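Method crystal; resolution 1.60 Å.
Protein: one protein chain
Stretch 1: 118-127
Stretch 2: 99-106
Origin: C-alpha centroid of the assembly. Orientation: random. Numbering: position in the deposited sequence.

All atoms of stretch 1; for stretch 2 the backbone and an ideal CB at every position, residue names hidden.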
# COMPACT_ATOMS: atom_id res chain seq x y z
N PRO A 118 -7.34 18.18 2.42
CA PRO A 118 -7.52 16.85 3.04
C PRO A 118 -6.30 15.97 2.82
O PRO A 118 -5.85 15.34 3.76
CB PRO A 118 -8.76 16.30 2.33
CG PRO A 118 -9.50 17.51 1.91
CD PRO A 118 -8.49 18.56 1.60
N GLY A 119 -5.75 15.85 1.61
CA GLY A 119 -4.59 14.98 1.43
C GLY A 119 -3.42 15.42 2.27
O GLY A 119 -2.69 14.58 2.83
N THR A 120 -3.13 16.71 2.29
CA THR A 120 -2.08 17.27 3.08
C THR A 120 -2.29 16.94 4.56
O THR A 120 -1.40 16.54 5.22
CB THR A 120 -1.90 18.75 2.80
OG1 THR A 120 -1.46 18.77 1.45
CG2 THR A 120 -0.80 19.33 3.70
N ALA A 121 -3.50 17.14 5.01
CA ALA A 121 -3.84 16.87 6.41
C ALA A 121 -3.58 15.43 6.78
O ALA A 121 -3.10 15.14 7.90
CB ALA A 121 -5.24 17.24 6.65
N ALA A 122 -3.88 14.51 5.88
CA ALA A 122 -3.62 13.10 6.19
C ALA A 122 -2.15 12.85 6.34
O ALA A 122 -1.65 12.16 7.21
CB ALA A 122 -4.20 12.18 5.14
N GLU A 123 -1.36 13.38 5.44
CA GLU A 123 0.06 13.15 5.50
C GLU A 123 0.72 13.77 6.73
O GLU A 123 1.67 13.21 7.31
CB GLU A 123 0.77 13.60 4.21
CG GLU A 123 0.46 12.81 2.98
CD GLU A 123 0.51 11.27 3.13
OE1 GLU A 123 -0.46 10.65 2.64
OE2 GLU A 123 1.47 10.72 3.72
N VAL A 124 0.27 14.94 7.12
CA VAL A 124 0.78 15.60 8.32
C VAL A 124 0.44 14.70 9.56
O VAL A 124 1.24 14.40 10.45
CB VAL A 124 0.22 17.00 8.53
CG1 VAL A 124 0.51 17.53 9.91
CG2 VAL A 124 0.76 17.90 7.44
N ALA A 125 -0.82 14.24 9.61
CA ALA A 125 -1.27 13.40 10.71
C ALA A 125 -0.50 12.11 10.76
O ALA A 125 -0.07 11.66 11.87
CB ALA A 125 -2.71 13.12 10.59
N LEU A 126 -0.21 11.51 9.59
CA LEU A 126 0.59 10.27 9.57
C LEU A 126 2.06 10.53 9.98
O LEU A 126 2.72 9.62 10.54
CB LEU A 126 0.45 9.54 8.26
CG LEU A 126 -0.95 8.99 8.03
CD1 LEU A 126 -1.19 8.34 6.65
CD2 LEU A 126 -1.32 7.98 9.11
N ALA A 127 2.64 11.64 9.65
CA ALA A 127 3.97 12.06 10.09
C ALA A 127 3.97 12.14 11.59
O ALA A 127 4.86 11.64 12.23
CB ALA A 127 4.38 13.38 9.49
N UNK A 99 -5.75 7.50 -3.89
CA UNK A 99 -6.67 7.78 -2.77
C UNK A 99 -5.97 8.56 -1.66
O UNK A 99 -6.64 9.23 -0.84
CB UNK A 99 -7.24 6.48 -2.21
N UNK A 100 -4.65 8.42 -1.63
CA UNK A 100 -3.75 9.12 -0.71
C UNK A 100 -2.67 9.85 -1.50
O UNK A 100 -2.13 9.32 -2.49
CB UNK A 100 -3.12 8.14 0.28
N UNK A 101 -2.32 11.06 -1.08
CA UNK A 101 -1.17 11.77 -1.67
C UNK A 101 0.10 11.22 -1.04
O UNK A 101 0.80 11.93 -0.34
CB UNK A 101 -1.27 13.28 -1.46
N UNK A 102 0.39 9.93 -1.29
CA UNK A 102 1.56 9.29 -0.73
C UNK A 102 2.80 9.79 -1.44
O UNK A 102 2.87 9.68 -2.69
CB UNK A 102 1.45 7.77 -0.83
N UNK A 103 3.73 10.36 -0.67
CA UNK A 103 5.04 10.73 -1.19
C UNK A 103 6.15 9.97 -0.44
O UNK A 103 7.28 10.40 -0.36
CB UNK A 103 5.25 12.24 -1.07
N UNK A 104 5.84 8.78 0.06
CA UNK A 104 6.76 8.08 0.94
C UNK A 104 7.39 9.03 2.01
O UNK A 104 8.59 9.00 2.33
CB UNK A 104 7.86 7.42 0.10
N UNK A 105 6.55 9.86 2.60
CA UNK A 105 7.01 10.89 3.52
C UNK A 105 7.79 10.42 4.72
O UNK A 105 8.51 11.23 5.27
CB UNK A 105 5.80 11.68 4.02
N UNK A 106 7.56 9.18 5.22
CA UNK A 106 8.40 8.53 6.31
C UNK A 106 9.93 8.53 5.98
O UNK A 106 10.77 8.25 6.83
CB UNK A 106 7.94 7.08 6.52

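Stretch 1 is a helix, and the backbone ladder from A122 N to P118 O (3.0 Å) through A127 N to E123 O (3.0 Å) fixes its geometry. The side it turns to stretch 2 offers a glycine at 119, the carboxylate of E123 and the leucine at 126.

Position 99 has nothing of stretch 1 within 5.5 Å of its ideal CB, so the helix sets no requirement and many residues would serve. The deposited residue is A99, which makes no contact.

At position 100 the backbone is extended (phi/psi -127/140) and CA-to-CB runs sideways to the helix. The ideal CB nevertheless lies 4.3 Å from E123 OE1. A carboxylate this close favours a donor, and a positive charge most of all; lysine, arginine or a neutral donor of suitable reach could answer it. The residue is R100, with chi1 to chi3 all t, so the chain is extended and its end comes nearer the helix than its CB direction suggests. The guanidinium meets the carboxylate with two donors: R100 NE gives a hydrogen bond to E123 OE1 at 2.7 Å (158°), and R100 NH2 one to E123 OE2 at 3.1 Å (162°), both within a salt bridge. E123 OE1 sits at the guanidinium edge, near its plane, where the N-H bonds point, while L126 CD1 covers one face, 3.5 Å from R100 NH2.

Position 101 is the point of closest backbone approach, its CA 5.6 Å from the CA of G119. CA-to-CB points toward the helix, and the ideal CB is 4.7 Å from G119 O and 4.8 Å from E123 CG. A small or medium side chain seems suitable, polar ones included, since the first-turn amides of a helix are potential donors. D101 is found here. Its OD2 packs 3.3 Å from G119 CA, a contact that depends on the glycine: an ideal CB at 119 would fall 1.8 Å from D101 OD2. T120 N remains 4.2 Å from D101 OD2, and no hydrogen bond is assigned. The backbone contributes too, as one water accepts from D101 N (2.9 Å) and donates to G119 O (2.9 Å) and E123 OE1 (2.6 Å).

Position 102 directs CA-to-CB away, so stretch 1 hardly restricts the choice. N102 serves its own loop: N102 OD1 accepts from the backbone N of residue 104 at 2.8 Å. It also receives a hydrogen bond from a second water (2.9 Å to N102 OD1), which donates to E123 OE2 at 2.7 Å.

Position 103 points sideways, and nothing of stretch 1 lies within 5.5 Å of its ideal CB; I103 is deposited, and I103 N donates to that second water (2.9 Å).

Position 104 has a positive phi (44/44), which glycine, asparagine and aspartate tolerate well. It is N104, pointing away.

Position 105 faces the helix, its ideal CB 4.4 Å from E123 OE2; a small or polar residue would suit. A105 makes that light contact, and A105 N donates to the second water at 3.1 Å.

Position 106 points sideways, allowing various residues; L106 brings its end nearer, L106 CD2 coming to 4.7 Å from L126 O.

Stretch 2 99-106: ARDNINAL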
# COMPACT_ATOMS: atom_id res chain seq x y z
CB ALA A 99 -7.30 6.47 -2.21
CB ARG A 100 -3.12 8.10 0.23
CG ARG A 100 -2.25 8.64 1.30
CD ARG A 100 -1.72 7.52 2.14
NE ARG A 100 -0.61 7.97 2.95
CZ ARG A 100 0.25 7.16 3.56
NH1 ARG A 100 0.08 5.84 3.59
NH2 ARG A 100 1.24 7.68 4.22
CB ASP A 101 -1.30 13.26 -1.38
CG ASP A 101 -2.49 13.86 -2.05
OD1 ASP A 101 -2.84 13.34 -3.13
OD2 ASP A 101 -3.07 14.83 -1.51
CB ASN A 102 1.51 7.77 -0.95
CG ASN A 102 2.30 7.02 0.07
OD1 ASN A 102 3.38 7.46 0.51
ND2 ASN A 102 1.70 5.91 0.56
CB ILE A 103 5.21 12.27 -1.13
CG1 ILE A 103 5.23 12.79 0.32
CG2 ILE A 103 4.14 12.89 -2.02
CD1 ILE A 103 5.79 14.32 0.50
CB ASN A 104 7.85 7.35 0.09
CG ASN A 104 7.28 6.11 -0.66
OD1 ASN A 104 6.25 5.57 -0.32
ND2 ASN A 104 7.99 5.66 -1.64
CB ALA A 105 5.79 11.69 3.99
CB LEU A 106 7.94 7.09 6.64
CG LEU A 106 6.60 6.63 7.31
CD1 LEU A 106 6.56 5.16 7.50
CD2 LEU A 106 6.38 7.32 8.65
O HOH W 1 -2.60 11.86 1.74
O HOH W 2 3.50 9.80 2.21
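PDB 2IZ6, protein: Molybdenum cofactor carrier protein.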